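Local coordinates for protein hypothetical aldose 1-epimerase (Klebsiella pneumoniae subsp. pneumoniae MGH 78578, PDB 3TY1) that is of unknown function but probably binds carbohydrate and belongs to the galactose mutarotase-like superfamily, at residues 326-330 / 331-335. Residues are numbered along the deposited sequence; the frame is centred on the assembly and turned at random.
Sequences TIERK and QKRVK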
loop_
_atom_site.group_PDB
_atom_site.type_symbol
_atom_site.label_atom_id
_atom_site.label_comp_id
_atom_site.label_asym_id
_atom_site.label_seq_id
_atom_site.Cartn_x
_atom_site.Cartn_y
_atom_site.Cartn_z
ATOM N N THR A 326 -14.099 1.670 -21.218
ATOM C CA THR A 326 -14.104 2.219 -22.574
ATOM C C THR A 326 -15.243 1.634 -23.422
ATOM O O THR A 326 -15.953 2.361 -24.078
ATOM C CB THR A 326 -12.732 1.983 -23.295
ATOM O OG1 THR A 326 -12.326 0.622 -23.098
ATOM C CG2 THR A 326 -11.666 2.907 -22.742
ATOM N N ILE A 327 -15.421 0.317 -23.392
ATOM C CA ILE A 327 -16.503 -0.359 -24.148
ATOM C C ILE A 327 -17.861 -0.057 -23.540
ATOM O O ILE A 327 -18.809 0.279 -24.267
ATOM C CB ILE A 327 -16.239 -1.872 -24.267
ATOM C CG1 ILE A 327 -15.150 -2.093 -25.326
ATOM C CG2 ILE A 327 -17.501 -2.640 -24.617
ATOM C CD1 ILE A 327 -14.368 -3.367 -25.174
ATOM N N GLU A 328 -17.944 -0.105 -22.207
ATOM C CA GLU A 328 -19.208 0.178 -21.498
ATOM C C GLU A 328 -19.701 1.621 -21.694
ATOM O O GLU A 328 -20.920 1.848 -21.745
ATOM C CB GLU A 328 -19.119 -0.185 -20.022
ATOM C CG GLU A 328 -18.859 -1.666 -19.816
ATOM C CD GLU A 328 -19.980 -2.556 -20.316
ATOM O OE1 GLU A 328 -21.116 -2.421 -19.801
ATOM O OE2 GLU A 328 -19.742 -3.369 -21.246
ATOM N N ARG A 329 -18.785 2.572 -21.841
ATOM C CA ARG A 329 -19.169 3.951 -22.197
ATOM C C ARG A 329 -19.658 4.031 -23.649
ATOM O O ARG A 329 -20.717 4.615 -23.934
ATOM C CB ARG A 329 -17.986 4.905 -22.059
ATOM C CG ARG A 329 -17.612 5.257 -20.631
ATOM C CD ARG A 329 -16.213 5.813 -20.628
ATOM N NE ARG A 329 -15.734 6.145 -19.299
ATOM C CZ ARG A 329 -14.500 6.564 -19.025
ATOM N NH1 ARG A 329 -13.579 6.725 -19.985
ATOM N NH2 ARG A 329 -14.173 6.815 -17.766
ATOM N N LYS A 330 -18.865 3.448 -24.551
ATOM C CA LYS A 330 -19.147 3.455 -25.998
ATOM C C LYS A 330 -20.525 2.864 -26.241
ATOM O O LYS A 330 -21.322 3.449 -26.929
ATOM C CB LYS A 330 -18.087 2.642 -26.763
ATOM C CG LYS A 330 -18.038 2.851 -28.282
ATOM C CD LYS A 330 -17.080 3.999 -28.658
ATOM C CE LYS A 330 -16.946 4.188 -30.177
ATOM N NZ LYS A 330 -18.257 4.475 -30.787
ATOM N N GLN A 331 -20.826 1.732 -25.611
ATOM C CA GLN A 331 -22.124 1.079 -25.780
ATOM C C GLN A 331 -23.229 1.597 -24.825
ATOM O O GLN A 331 -24.282 0.986 -24.733
ATOM C CB GLN A 331 -21.973 -0.447 -25.745
ATOM C CG GLN A 331 -20.912 -0.917 -26.741
ATOM C CD GLN A 331 -20.929 -2.400 -26.984
ATOM O OE1 GLN A 331 -21.363 -3.181 -26.144
ATOM N NE2 GLN A 331 -20.460 -2.800 -28.158
ATOM N N LYS A 332 -22.981 2.723 -24.146
ATOM C CA LYS A 332 -23.991 3.477 -23.387
ATOM C C LYS A 332 -24.606 2.772 -22.184
ATOM O O LYS A 332 -25.751 3.037 -21.841
ATOM C CB LYS A 332 -25.126 3.963 -24.323
ATOM C CG LYS A 332 -24.686 4.662 -25.574
ATOM C CD LYS A 332 -23.857 5.902 -25.302
ATOM C CE LYS A 332 -23.871 6.836 -26.534
ATOM N NZ LYS A 332 -22.746 7.818 -26.496
ATOM N N ARG A 333 -23.876 1.858 -21.551
ATOM C CA ARG A 333 -24.373 1.211 -20.336
ATOM C C ARG A 333 -23.891 1.895 -19.040
ATOM O O ARG A 333 -24.455 1.626 -17.978
ATOM C CB ARG A 333 -24.033 -0.276 -20.346
ATOM C CG ARG A 333 -24.853 -1.063 -21.357
ATOM C CD ARG A 333 -24.503 -2.544 -21.267
ATOM N NE ARG A 333 -23.154 -2.816 -21.770
ATOM C CZ ARG A 333 -22.856 -3.052 -23.047
ATOM N NH1 ARG A 333 -23.810 -3.089 -23.978
ATOM N NH2 ARG A 333 -21.598 -3.273 -23.403
ATOM N N VAL A 334 -22.889 2.785 -19.121
ATOM C CA VAL A 334 -22.445 3.527 -17.941
ATOM C C VAL A 334 -23.577 4.488 -17.522
ATOM O O VAL A 334 -24.000 5.314 -18.296
ATOM C CB VAL A 334 -21.135 4.283 -18.199
ATOM C CG1 VAL A 334 -20.772 5.157 -17.009
ATOM C CG2 VAL A 334 -20.033 3.285 -18.482
ATOM N N LYS A 335 -24.058 4.334 -16.296
ATOM C CA LYS A 335 -25.157 5.132 -15.764
ATOM C C LYS A 335 -24.542 6.389 -15.166
ATOM O O LYS A 335 -23.333 6.423 -14.941
ATOM C CB LYS A 335 -25.901 4.308 -14.673
ATOM C CG LYS A 335 -26.329 2.826 -15.065
ATOM C CD LYS A 335 -27.179 2.770 -16.379
ATOM C CE LYS A 335 -27.780 1.366 -16.770
ATOM N NZ LYS A 335 -26.905 0.380 -17.527
#
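E328 and R333 are joined twice over, by backbone and by side chain, where a Schellman motif ends the short helix 325-330 and turns the chain toward strand 335-337. K332, the C-prime residue, takes a positive phi (65°), which lets R333 N reach back to E328 O at 3.0 Å while K332 N bonds to R329 O. The same fold of the chain brings the two charged side chains together. R333 grips the carboxylate side-on: NE meets OE1 of E328 on its syn side at 2.9 Å, and NH2 meets OE2 at 2.8 Å from above the carboxylate plane. Because the two planes lie 41° apart, the grip is twisted, although both oxygens stay close to the guanidinium plane. The bend at chi3 of R333 (-70°) turns its guanidinium alongside the last helical turn, edge toward the carboxylate of E328. Burying E328 here is affordable, since S320 OG and Y321 N also bond to its OE1, a setting likely to favour the charged carboxylate. Q331, long enough to reach round the turn, offers OE1 to R333 NH2 at 2.8 Å, and its NE2 bonds to I381 O. V334, buried and apolar, is directed at the helix and also touches D205 and Q207 of strand 204-214; its CG2 packs 3.8 Å from CG of R329 and 3.9 Å from CB of E328.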